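Local coordinates for protein 2-Keto-3-deoxy-(6-phospho-)gluconate aldolase (Thermoproteus tenax, PDB 2R91) that belongs to the dihydrodipicolinate synthetase family of aldolases, each chain folding into a closed eight-stranded TIM barrel, in an assembly of four chains, at residues 97-105 with 132-140; 197-205 with 243-251. All coordinates share one frame; numbering follows the deposited sequence.

Contact 1. Residues 97-105 with 132-140; sequences LPPYYFPRL and AAVGRDVDA
Val134, at the end of helix 131-134, pushes both methyls against the proline-rich loop 97-105. Val134 CG2 meets Leu97 CD2 at 3.6 Å, while Val134 CG1 faces the ring of Pro98 and comes within 4.0 Å of Tyr100 CB. A compact branched residue suits this buried place. Gly135 leaves the helix with positive phi, a backbone shape glycine takes easily because it has no side chain to collide with the carbonyl before it. Arg136 next reaches into the curl of the loop, the bend at chi3 (49°) turning its guanidinium to the loop carbonyls. Arg136 NH1 donates to Pro99 O at 2.8 Å from above the carbonyl plane. NH1 and NH2 together clasp Phe102 O, which lies in the guanidinium plane, 2.7 Å from Arg136 NH2. Arginine suits because one flat group with several N-H donors holds both carbonyls. Leu105 CB lies over one guanidinium face, and a water donates to Phe102 O and Val134 O. Further on, Val138 CG2 packs on Pro98 CG at 3.7 Å. Tyr101 makes an edge-to-face contact with Tyr100 of the second subunit. Thus the loop after strand 93-96 meets the helix end and turn that follow neighbouring strand 125-129, at the C-terminal ends of these TIM-barrel strands.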
ATOM      1  N   LEU A  97       8.337  16.315 -12.399  1.00 15.60           N
ATOM      2  CA  LEU A  97       7.447  15.440 -11.667  1.00 16.36           C
ATOM      3  C   LEU A  97       6.077  15.567 -12.310  1.00 16.72           C
ATOM      4  O   LEU A  97       5.738  16.634 -12.846  1.00 16.95           O
ATOM      5  CB  LEU A  97       7.345  15.913 -10.212  1.00 16.37           C
ATOM      6  CG  LEU A  97       8.620  15.833  -9.354  1.00 17.51           C
ATOM      7  CD1 LEU A  97       8.510  16.673  -8.077  1.00 17.69           C
ATOM      8  CD2 LEU A  97       8.922  14.360  -8.966  1.00 17.12           C
ATOM      9  N   PRO A  98       5.253  14.496 -12.213  1.00 16.94           N
ATOM     10  CA  PRO A  98       3.833  14.668 -12.473  1.00 17.01           C
ATOM     11  C   PRO A  98       3.242  15.566 -11.372  1.00 16.99           C
ATOM     12  O   PRO A  98       3.797  15.661 -10.289  1.00 15.87           O
ATOM     13  CB  PRO A  98       3.255  13.252 -12.276  1.00 17.77           C
ATOM     14  CG  PRO A  98       4.467  12.283 -12.351  1.00 17.80           C
ATOM     15  CD  PRO A  98       5.608  13.118 -11.800  1.00 16.88           C
ATOM     16  N   PRO A  99       2.095  16.188 -11.638  1.00 17.72           N
ATOM     17  CA  PRO A  99       1.420  16.904 -10.537  1.00 18.73           C
ATOM     18  C   PRO A  99       1.369  16.016  -9.280  1.00 19.39           C
ATOM     19  O   PRO A  99       0.956  14.856  -9.367  1.00 20.33           O
ATOM     20  CB  PRO A  99       0.001  17.129 -11.104  1.00 18.28           C
ATOM     21  CG  PRO A  99       0.300  17.379 -12.652  1.00 18.13           C
ATOM     22  CD  PRO A  99       1.376  16.289 -12.925  1.00 18.35           C
ATOM     23  N   TYR A 100       1.818  16.546  -8.149  1.00 18.43           N
ATOM     24  CA  TYR A 100       1.910  15.801  -6.896  1.00 18.44           C
ATOM     25  C   TYR A 100       0.963  16.381  -5.827  1.00 17.46           C
ATOM     26  O   TYR A 100       0.139  17.268  -6.112  1.00 17.02           O
ATOM     27  CB  TYR A 100       3.374  15.800  -6.398  1.00 19.19           C
ATOM     28  CG  TYR A 100       4.034  17.192  -6.397  1.00 19.87           C
ATOM     29  CD1 TYR A 100       3.982  18.001  -5.265  1.00 19.56           C
ATOM     30  CD2 TYR A 100       4.727  17.667  -7.514  1.00 20.30           C
ATOM     31  CE1 TYR A 100       4.581  19.284  -5.248  1.00 20.50           C
ATOM     32  CE2 TYR A 100       5.325  18.930  -7.507  1.00 20.34           C
ATOM     33  CZ  TYR A 100       5.240  19.729  -6.370  1.00 20.39           C
ATOM     34  OH  TYR A 100       5.838  20.964  -6.350  1.00 21.55           O
ATOM     35  N   TYR A 101       1.059  15.838  -4.621  1.00 16.84           N
ATOM     36  CA  TYR A 101       0.173  16.147  -3.501  1.00 17.54           C
ATOM     37  C   TYR A 101      -1.318  15.714  -3.676  1.00 18.23           C
ATOM     38  O   TYR A 101      -1.815  14.867  -2.944  1.00 17.23           O
ATOM     39  CB  TYR A 101       0.260  17.652  -3.060  1.00 16.65           C
ATOM     40  CG  TYR A 101      -0.621  17.805  -1.866  1.00 16.56           C
ATOM     41  CD1 TYR A 101      -0.196  17.326  -0.628  1.00 16.64           C
ATOM     42  CD2 TYR A 101      -1.926  18.305  -1.982  1.00 17.38           C
ATOM     43  CE1 TYR A 101      -1.027  17.384   0.499  1.00 17.19           C
ATOM     44  CE2 TYR A 101      -2.792  18.324  -0.871  1.00 16.63           C
ATOM     45  CZ  TYR A 101      -2.313  17.886   0.366  1.00 17.34           C
ATOM     46  OH  TYR A 101      -3.112  17.864   1.475  1.00 17.27           O
ATOM     47  N   PHE A 102      -2.021  16.304  -4.646  1.00 18.27           N
ATOM     48  CA  PHE A 102      -3.452  16.087  -4.800  1.00 18.83           C
ATOM     49  C   PHE A 102      -3.763  14.670  -5.229  1.00 21.13           C
ATOM     50  O   PHE A 102      -3.254  14.219  -6.240  1.00 21.06           O
ATOM     51  CB  PHE A 102      -4.042  17.091  -5.798  1.00 19.09           C
ATOM     52  CG  PHE A 102      -3.893  18.538  -5.342  1.00 18.50           C
ATOM     53  CD1 PHE A 102      -4.761  19.064  -4.390  1.00 19.40           C
ATOM     54  CD2 PHE A 102      -2.868  19.336  -5.828  1.00 18.90           C
ATOM     55  CE1 PHE A 102      -4.597  20.394  -3.935  1.00 20.18           C
ATOM     56  CE2 PHE A 102      -2.690  20.632  -5.391  1.00 18.59           C
ATOM     57  CZ  PHE A 102      -3.559  21.177  -4.442  1.00 18.84           C
ATOM     58  N   PRO A 103      -4.574  13.956  -4.441  1.00 23.43           N
ATOM     59  CA  PRO A 103      -4.939  12.586  -4.813  1.00 26.56           C
ATOM     60  C   PRO A 103      -5.978  12.631  -5.914  1.00 28.48           C
ATOM     61  O   PRO A 103      -6.798  13.548  -5.977  1.00 30.58           O
ATOM     62  CB  PRO A 103      -5.559  12.005  -3.516  1.00 26.19           C
ATOM     63  CG  PRO A 103      -5.242  12.993  -2.420  1.00 26.22           C
ATOM     64  CD  PRO A 103      -5.124  14.334  -3.127  1.00 24.70           C
ATOM     65  N   ARG A 104      -5.919  11.678  -6.818  1.00 30.56           N
ATOM     66  CA  ARG A 104      -7.004  11.512  -7.760  1.00 34.24           C
ATOM     67  C   ARG A 104      -7.276  12.712  -8.684  1.00 31.48           C
ATOM     68  O   ARG A 104      -8.427  13.017  -8.980  1.00 31.80           O
ATOM     69  CB  ARG A 104      -8.284  11.110  -7.008  1.00 36.26           C
ATOM     70  CG  ARG A 104      -8.217   9.702  -6.378  1.00 40.37           C
ATOM     71  CD  ARG A 104      -9.541   9.374  -5.662  1.00 41.84           C
ATOM     72  NE  ARG A 104      -9.797  10.337  -4.588  1.00 46.97           N
ATOM     73  CZ  ARG A 104     -10.017  10.014  -3.316  1.00 47.90           C
ATOM     74  NH1 ARG A 104     -10.074   8.737  -2.939  1.00 48.80           N
ATOM     75  NH2 ARG A 104     -10.218  10.984  -2.429  1.00 48.46           N
ATOM     76  N   LEU A 105      -6.223  13.368  -9.157  1.00 27.83           N
ATOM     77  CA  LEU A 105      -6.339  14.185 -10.351  1.00 24.40           C
ATOM     78  C   LEU A 105      -6.722  13.220 -11.484  1.00 24.13           C
ATOM     79  O   LEU A 105      -6.497  12.019 -11.372  1.00 23.94           O
ATOM     80  CB  LEU A 105      -5.008  14.883 -10.639  1.00 22.47           C
ATOM     81  CG  LEU A 105      -4.535  15.850  -9.530  1.00 21.65           C
ATOM     82  CD1 LEU A 105      -3.240  16.499  -9.908  1.00 21.91           C
ATOM     83  CD2 LEU A 105      -5.568  16.937  -9.251  1.00 22.03           C
ATOM     84  N   ALA A 132       6.681   7.110  -4.828  1.00 19.24           N
ATOM     85  CA  ALA A 132       6.656   7.221  -3.360  1.00 20.61           C
ATOM     86  C   ALA A 132       6.495   8.672  -2.847  1.00 20.66           C
ATOM     87  O   ALA A 132       5.936   8.887  -1.774  1.00 19.39           O
ATOM     88  CB  ALA A 132       7.914   6.611  -2.738  1.00 20.34           C
ATOM     89  N   ALA A 133       7.048   9.641  -3.587  1.00 18.69           N
ATOM     90  CA  ALA A 133       6.984  11.046  -3.171  1.00 17.76           C
ATOM     91  C   ALA A 133       5.752  11.714  -3.803  1.00 18.11           C
ATOM     92  O   ALA A 133       5.020  12.438  -3.135  1.00 18.14           O
ATOM     93  CB  ALA A 133       8.287  11.782  -3.587  1.00 17.13           C
ATOM     94  N   VAL A 134       5.503  11.418  -5.078  1.00 17.92           N
ATOM     95  CA  VAL A 134       4.461  12.102  -5.871  1.00 18.86           C
ATOM     96  C   VAL A 134       3.038  11.634  -5.513  1.00 20.87           C
ATOM     97  O   VAL A 134       2.071  12.425  -5.537  1.00 19.37           O
ATOM     98  CB  VAL A 134       4.768  11.889  -7.367  1.00 17.64           C
ATOM     99  CG1 VAL A 134       3.611  12.308  -8.286  1.00 18.10           C
ATOM    100  CG2 VAL A 134       6.074  12.604  -7.716  1.00 17.36           C
ATOM    101  N   GLY A 135       2.914  10.348  -5.177  1.00 20.71           N
ATOM    102  CA  GLY A 135       1.634   9.775  -4.805  1.00 21.74           C
ATOM    103  C   GLY A 135       0.891   9.204  -6.003  1.00 22.21           C
ATOM    104  O   GLY A 135      -0.245   8.764  -5.878  1.00 22.27           O
ATOM    105  N   ARG A 136       1.509   9.275  -7.181  1.00 21.31           N
ATOM    106  CA  ARG A 136       0.983   8.620  -8.388  1.00 21.92           C
ATOM    107  C   ARG A 136       2.158   8.185  -9.249  1.00 20.61           C
ATOM    108  O   ARG A 136       3.277   8.675  -9.100  1.00 20.46           O
ATOM    109  CB  ARG A 136       0.023   9.526  -9.225  1.00 22.16           C
ATOM    110  CG  ARG A 136       0.580  10.925  -9.607  1.00 22.72           C
ATOM    111  CD  ARG A 136      -0.414  11.779 -10.424  1.00 23.00           C
ATOM    112  NE  ARG A 136      -1.736  11.792  -9.786  1.00 23.82           N
ATOM    113  CZ  ARG A 136      -2.102  12.557  -8.761  1.00 24.29           C
ATOM    114  NH1 ARG A 136      -1.277  13.510  -8.261  1.00 23.23           N
ATOM    115  NH2 ARG A 136      -3.325  12.386  -8.259  1.00 21.87           N
ATOM    116  N   ASP A 137       1.863   7.322 -10.198  1.00 20.32           N
ATOM    117  CA  ASP A 137       2.837   6.777 -11.141  1.00 21.79           C
ATOM    118  C   ASP A 137       2.425   7.169 -12.554  1.00 21.34           C
ATOM    119  O   ASP A 137       1.250   7.055 -12.908  1.00 23.14           O
ATOM    120  CB  ASP A 137       2.803   5.228 -11.018  1.00 22.47           C
ATOM    121  CG  ASP A 137       3.849   4.527 -11.888  1.00 23.63           C
ATOM    122  OD1 ASP A 137       4.919   5.090 -12.147  1.00 22.04           O
ATOM    123  OD2 ASP A 137       3.578   3.387 -12.320  1.00 24.71           O
ATOM    124  N   VAL A 138       3.382   7.612 -13.360  1.00 20.29           N
ATOM    125  CA  VAL A 138       3.185   7.714 -14.796  1.00 20.94           C
ATOM    126  C   VAL A 138       4.063   6.631 -15.432  1.00 20.78           C
ATOM    127  O   VAL A 138       5.278   6.835 -15.625  1.00 18.89           O
ATOM    128  CB  VAL A 138       3.525   9.119 -15.317  1.00 21.11           C
ATOM    129  CG1 VAL A 138       3.386   9.180 -16.843  1.00 20.05           C
ATOM    130  CG2 VAL A 138       2.562  10.160 -14.652  1.00 20.83           C
ATOM    131  N   ASP A 139       3.461   5.462 -15.690  1.00 20.83           N
ATOM    132  CA  ASP A 139       4.248   4.276 -16.093  1.00 20.94           C
ATOM    133  C   ASP A 139       4.636   4.367 -17.577  1.00 21.65           C
ATOM    134  O   ASP A 139       4.303   5.352 -18.247  1.00 18.30           O
ATOM    135  CB  ASP A 139       3.559   2.936 -15.686  1.00 22.56           C
ATOM    136  CG  ASP A 139       2.283   2.615 -16.489  1.00 23.49           C
ATOM    137  OD1 ASP A 139       1.934   3.354 -17.418  1.00 23.95           O
ATOM    138  OD2 ASP A 139       1.631   1.590 -16.177  1.00 24.21           O
ATOM    139  N   ALA A 140       5.367   3.369 -18.085  1.00 21.28           N
ATOM    140  CA  ALA A 140       5.864   3.439 -19.462  1.00 22.62           C
ATOM    141  C   ALA A 140       4.746   3.645 -20.496  1.00 23.65           C
ATOM    142  O   ALA A 140       4.866   4.465 -21.421  1.00 24.36           O
ATOM    143  CB  ALA A 140       6.689   2.166 -19.796  1.00 23.18           C
TER
HETATM  144  O   HOH W   1      -0.634  12.470  -5.355  1.00 30.64           O

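Contact 2. Residues 197-205 with 243-251; sequences SANYLPELL and VYELVEIFQ
Tyr200 lies along helix 239-251, side by side with Leu246 and pointing the same way. Tyr200 CB rests on the helix backbone, 3.5 Å from Val247 N, with Val247 CG2 also near. Chi1 of 49° sets CG between the backbone N and the carbonyl carbon, which lays the ring along Leu246: Tyr200 CG meets Leu246 CB at 3.6 Å. Farther out, CD1 approaches Phe250 CD2 and CD2 approaches Val243 CG1, both loosely. CE1, CE2 and CZ meet Leu246 CD1, which makes a CH-pi contact over the ring face. The tip, OH, is hydrogen-bonded to Tyr239. Ser197 CA covers the opposite face, so the flat tyrosine fills a slot between loop and helix. Leu201 CD1 likewise sits over the centre of the Phe250 ring.

Gln251 NE2 donates to Tyr200 O at 2.7 Å (162°), from above its carbonyl plane. Longer bonds run from Gln251 NE2 to the syn lone pairs of Glu203 OE1 and OE2, at 3.1 and 3.3 Å. Its OE1 accepts from Lys31 and Asn27; an amide suits because it donates and accepts at once. The carboxylate at NE2 and Lys31 at OE1 would probably polarise this amide in the same sense, whereas Asn199 O is buried without a partner in the model.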
ATOM      1  N   SER A 197      23.603   9.828  -4.271  1.00 16.53           N
ATOM      2  CA  SER A 197      24.991   9.640  -3.838  1.00 16.72           C
ATOM      3  C   SER A 197      26.047  10.228  -4.796  1.00 17.40           C
ATOM      4  O   SER A 197      27.226  10.314  -4.437  1.00 16.84           O
ATOM      5  CB  SER A 197      25.309   8.141  -3.623  1.00 16.40           C
ATOM      6  OG  SER A 197      25.080   7.419  -4.809  1.00 17.44           O
ATOM      7  N   ALA A 198      25.658  10.618  -6.007  1.00 16.28           N
ATOM      8  CA  ALA A 198      26.606  11.377  -6.840  1.00 16.78           C
ATOM      9  C   ALA A 198      27.009  12.697  -6.178  1.00 17.42           C
ATOM     10  O   ALA A 198      28.019  13.285  -6.547  1.00 17.38           O
ATOM     11  CB  ALA A 198      26.070  11.606  -8.253  1.00 17.67           C
ATOM     12  N   ASN A 199      26.227  13.163  -5.210  1.00 16.46           N
ATOM     13  CA  ASN A 199      26.645  14.326  -4.437  1.00 18.37           C
ATOM     14  C   ASN A 199      27.864  14.072  -3.568  1.00 18.32           C
ATOM     15  O   ASN A 199      28.747  14.912  -3.484  1.00 19.19           O
ATOM     16  CB  ASN A 199      25.521  14.845  -3.536  1.00 17.85           C
ATOM     17  CG  ASN A 199      24.463  15.564  -4.321  1.00 18.88           C
ATOM     18  OD1 ASN A 199      24.668  16.710  -4.732  1.00 17.94           O
ATOM     19  ND2 ASN A 199      23.352  14.881  -4.589  1.00 16.76           N
ATOM     20  N   TYR A 200      27.868  12.939  -2.855  1.00 17.33           N
ATOM     21  CA  TYR A 200      28.897  12.717  -1.830  1.00 17.73           C
ATOM     22  C   TYR A 200      29.954  11.698  -2.209  1.00 17.71           C
ATOM     23  O   TYR A 200      31.054  11.760  -1.680  1.00 18.83           O
ATOM     24  CB  TYR A 200      28.274  12.380  -0.466  1.00 17.57           C
ATOM     25  CG  TYR A 200      27.192  11.296  -0.464  1.00 18.02           C
ATOM     26  CD1 TYR A 200      27.519   9.949  -0.305  1.00 18.76           C
ATOM     27  CD2 TYR A 200      25.835  11.639  -0.528  1.00 17.77           C
ATOM     28  CE1 TYR A 200      26.508   8.959  -0.264  1.00 18.54           C
ATOM     29  CE2 TYR A 200      24.832  10.675  -0.488  1.00 18.23           C
ATOM     30  CZ  TYR A 200      25.180   9.332  -0.338  1.00 18.82           C
ATOM     31  OH  TYR A 200      24.186   8.376  -0.302  1.00 18.47           O
ATOM     32  N   LEU A 201      29.630  10.769  -3.109  1.00 17.27           N
ATOM     33  CA  LEU A 201      30.590   9.749  -3.553  1.00 17.97           C
ATOM     34  C   LEU A 201      30.552   9.497  -5.048  1.00 17.93           C
ATOM     35  O   LEU A 201      30.398   8.351  -5.500  1.00 16.87           O
ATOM     36  CB  LEU A 201      30.398   8.408  -2.770  1.00 19.21           C
ATOM     37  CG  LEU A 201      30.992   8.453  -1.372  1.00 19.75           C
ATOM     38  CD1 LEU A 201      30.440   7.309  -0.475  1.00 21.57           C
ATOM     39  CD2 LEU A 201      32.534   8.420  -1.463  1.00 19.36           C
ATOM     40  N   PRO A 202      30.730  10.572  -5.852  1.00 18.64           N
ATOM     41  CA  PRO A 202      30.728  10.392  -7.303  1.00 18.55           C
ATOM     42  C   PRO A 202      31.813   9.400  -7.728  1.00 18.63           C
ATOM     43  O   PRO A 202      31.621   8.673  -8.690  1.00 19.29           O
ATOM     44  CB  PRO A 202      31.070  11.822  -7.835  1.00 19.04           C
ATOM     45  CG  PRO A 202      31.734  12.535  -6.672  1.00 18.64           C
ATOM     46  CD  PRO A 202      30.951  11.981  -5.465  1.00 18.44           C
ATOM     47  N   GLU A 203      32.950   9.398  -7.031  1.00 19.09           N
ATOM     48  CA  GLU A 203      34.051   8.508  -7.420  1.00 22.25           C
ATOM     49  C   GLU A 203      33.676   7.043  -7.198  1.00 21.18           C
ATOM     50  O   GLU A 203      34.165   6.181  -7.888  1.00 21.01           O
ATOM     51  CB  GLU A 203      35.358   8.856  -6.705  1.00 24.27           C
ATOM     52  CG  GLU A 203      35.342   8.813  -5.162  1.00 28.43           C
ATOM     53  CD  GLU A 203      34.877  10.139  -4.502  1.00 30.20           C
ATOM     54  OE1 GLU A 203      33.766  10.580  -4.750  1.00 29.77           O
ATOM     55  OE2 GLU A 203      35.641  10.747  -3.727  1.00 34.52           O
ATOM     56  N   LEU A 204      32.801   6.777  -6.228  1.00 21.10           N
ATOM     57  CA  LEU A 204      32.264   5.417  -6.033  1.00 20.23           C
ATOM     58  C   LEU A 204      31.353   5.003  -7.183  1.00 20.20           C
ATOM     59  O   LEU A 204      31.422   3.864  -7.684  1.00 19.10           O
ATOM     60  CB  LEU A 204      31.548   5.302  -4.677  1.00 21.00           C
ATOM     61  CG  LEU A 204      31.122   3.900  -4.148  1.00 21.90           C
ATOM     62  CD1 LEU A 204      30.725   3.943  -2.689  1.00 22.71           C
ATOM     63  CD2 LEU A 204      29.942   3.362  -4.905  1.00 24.03           C
ATOM     64  N   LEU A 205      30.481   5.911  -7.634  1.00 19.53           N
ATOM     65  CA  LEU A 205      29.580   5.586  -8.735  1.00 18.84           C
ATOM     66  C   LEU A 205      30.388   5.332 -10.003  1.00 19.77           C
ATOM     67  O   LEU A 205      30.059   4.459 -10.788  1.00 20.46           O
ATOM     68  CB  LEU A 205      28.555   6.722  -8.982  1.00 18.98           C
ATOM     69  CG  LEU A 205      27.656   7.143  -7.809  1.00 21.40           C
ATOM     70  CD1 LEU A 205      26.486   7.997  -8.364  1.00 20.96           C
ATOM     71  CD2 LEU A 205      27.115   5.925  -7.033  1.00 20.82           C
ATOM     72  N   VAL A 243      22.324  14.009   3.414  1.00 17.59           N
ATOM     73  CA  VAL A 243      23.084  14.075   2.162  1.00 17.99           C
ATOM     74  C   VAL A 243      24.153  15.179   2.253  1.00 18.10           C
ATOM     75  O   VAL A 243      25.299  14.991   1.805  1.00 18.21           O
ATOM     76  CB  VAL A 243      22.132  14.301   0.923  1.00 17.54           C
ATOM     77  CG1 VAL A 243      22.935  14.653  -0.358  1.00 17.79           C
ATOM     78  CG2 VAL A 243      21.251  13.100   0.656  1.00 16.44           C
ATOM     79  N   TYR A 244      23.782  16.311   2.858  1.00 17.68           N
ATOM     80  CA  TYR A 244      24.683  17.466   2.989  1.00 18.04           C
ATOM     81  C   TYR A 244      25.874  17.135   3.876  1.00 19.72           C
ATOM     82  O   TYR A 244      27.028  17.478   3.552  1.00 18.92           O
ATOM     83  CB  TYR A 244      23.945  18.627   3.663  1.00 18.48           C
ATOM     84  CG  TYR A 244      22.872  19.282   2.840  1.00 17.73           C
ATOM     85  CD1 TYR A 244      23.120  20.518   2.183  1.00 16.90           C
ATOM     86  CD2 TYR A 244      21.587  18.707   2.737  1.00 17.66           C
ATOM     87  CE1 TYR A 244      22.102  21.136   1.425  1.00 16.62           C
ATOM     88  CE2 TYR A 244      20.575  19.311   1.979  1.00 16.46           C
ATOM     89  CZ  TYR A 244      20.846  20.554   1.343  1.00 17.62           C
ATOM     90  OH  TYR A 244      19.830  21.166   0.606  1.00 18.41           O
ATOM     91  N   GLU A 245      25.604  16.458   4.999  1.00 18.61           N
ATOM     92  CA  GLU A 245      26.702  16.062   5.889  1.00 19.74           C
ATOM     93  C   GLU A 245      27.594  14.999   5.241  1.00 19.15           C
ATOM     94  O   GLU A 245      28.825  15.028   5.417  1.00 19.50           O
ATOM     95  CB  GLU A 245      26.176  15.629   7.278  1.00 20.35           C
ATOM     96  CG  GLU A 245      27.259  15.204   8.289  1.00 23.00           C
ATOM     97  CD  GLU A 245      28.182  16.365   8.680  1.00 25.39           C
ATOM     98  OE1 GLU A 245      27.809  17.526   8.455  1.00 26.40           O
ATOM     99  OE2 GLU A 245      29.284  16.106   9.195  1.00 28.32           O
ATOM    100  N   LEU A 246      26.991  14.072   4.482  1.00 18.03           N
ATOM    101  CA  LEU A 246      27.770  13.091   3.722  1.00 18.14           C
ATOM    102  C   LEU A 246      28.732  13.765   2.719  1.00 18.84           C
ATOM    103  O   LEU A 246      29.877  13.329   2.544  1.00 17.66           O
ATOM    104  CB  LEU A 246      26.863  12.076   3.013  1.00 16.53           C
ATOM    105  CG  LEU A 246      26.050  11.153   3.944  1.00 18.34           C
ATOM    106  CD1 LEU A 246      25.114  10.281   3.132  1.00 18.33           C
ATOM    107  CD2 LEU A 246      26.995  10.270   4.825  1.00 18.01           C
ATOM    108  N   VAL A 247      28.268  14.813   2.038  1.00 17.92           N
ATOM    109  CA  VAL A 247      29.193  15.600   1.201  1.00 19.41           C
ATOM    110  C   VAL A 247      30.371  16.135   2.025  1.00 19.19           C
ATOM    111  O   VAL A 247      31.530  16.004   1.617  1.00 19.92           O
ATOM    112  CB  VAL A 247      28.478  16.789   0.492  1.00 18.77           C
ATOM    113  CG1 VAL A 247      29.497  17.656  -0.346  1.00 19.12           C
ATOM    114  CG2 VAL A 247      27.351  16.266  -0.391  1.00 17.29           C
ATOM    115  N   GLU A 248      30.096  16.746   3.175  1.00 20.68           N
ATOM    116  CA  GLU A 248      31.204  17.261   4.001  1.00 23.02           C
ATOM    117  C   GLU A 248      32.152  16.123   4.401  1.00 23.09           C
ATOM    118  O   GLU A 248      33.379  16.224   4.260  1.00 21.93           O
ATOM    119  CB  GLU A 248      30.672  17.985   5.251  1.00 24.61           C
ATOM    120  CG  GLU A 248      29.685  19.079   4.872  1.00 30.28           C
ATOM    121  CD  GLU A 248      29.651  20.271   5.810  1.00 33.14           C
ATOM    122  OE1 GLU A 248      30.370  20.268   6.861  1.00 34.96           O
ATOM    123  OE2 GLU A 248      28.898  21.224   5.475  1.00 33.81           O
ATOM    124  N   ILE A 249      31.571  15.031   4.897  1.00 22.20           N
ATOM    125  CA  ILE A 249      32.368  13.860   5.309  1.00 23.21           C
ATOM    126  C   ILE A 249      33.288  13.315   4.217  1.00 22.04           C
ATOM    127  O   ILE A 249      34.493  13.157   4.426  1.00 21.84           O
ATOM    128  CB  ILE A 249      31.465  12.717   5.812  1.00 23.22           C
ATOM    129  CG1 ILE A 249      30.815  13.114   7.144  1.00 23.14           C
ATOM    130  CG2 ILE A 249      32.290  11.395   5.969  1.00 24.04           C
ATOM    131  CD1 ILE A 249      29.643  12.176   7.578  1.00 23.04           C
ATOM    132  N   PHE A 250      32.734  13.031   3.048  1.00 20.50           N
ATOM    133  CA  PHE A 250      33.491  12.348   2.026  1.00 21.62           C
ATOM    134  C   PHE A 250      34.261  13.270   1.072  1.00 24.20           C
ATOM    135  O   PHE A 250      35.248  12.836   0.448  1.00 22.74           O
ATOM    136  CB  PHE A 250      32.577  11.440   1.218  1.00 21.86           C
ATOM    137  CG  PHE A 250      32.097  10.219   1.979  1.00 22.83           C
ATOM    138  CD1 PHE A 250      32.960   9.152   2.233  1.00 23.03           C
ATOM    139  CD2 PHE A 250      30.794  10.129   2.408  1.00 22.75           C
ATOM    140  CE1 PHE A 250      32.510   8.011   2.927  1.00 23.81           C
ATOM    141  CE2 PHE A 250      30.343   8.994   3.101  1.00 23.35           C
ATOM    142  CZ  PHE A 250      31.200   7.956   3.367  1.00 22.89           C
ATOM    143  N   GLN A 251      33.780  14.507   0.914  1.00 24.62           N
ATOM    144  CA  GLN A 251      34.397  15.447  -0.051  1.00 24.37           C
ATOM    145  C   GLN A 251      35.199  16.560   0.634  1.00 25.42           C
ATOM    146  O   GLN A 251      36.009  17.213  -0.003  1.00 26.24           O
ATOM    147  CB  GLN A 251      33.337  16.059  -0.998  1.00 23.69           C
ATOM    148  CG  GLN A 251      32.600  15.041  -1.854  1.00 22.88           C
ATOM    149  CD  GLN A 251      33.562  14.197  -2.672  1.00 25.87           C
ATOM    150  OE1 GLN A 251      34.485  14.734  -3.313  1.00 25.62           O
ATOM    151  NE2 GLN A 251      33.369  12.858  -2.648  1.00 23.17           N
TER

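How the contacts relate
Both contacts are largely buried, yet they lie on opposite sides of the chain's centre, their nearest atoms about 14 Å apart, and they share no helix or strand. Contact 1 sets a loop against a helix end and the turn after it, following two neighbouring strands of the barrel, 93-96 and 125-129, and beside another subunit. Contact 2 lies within one chain, packing the stretch after the last strand, 192-193, and the start of helix 202-213 against helix 239-251. The chemistry differs too: a charged guanidinium donates to loop carbonyls in contact 1, whereas in contact 2 rings and aliphatic branches carry the packing and a neutral amide donates to a carbonyl and a carboxylate.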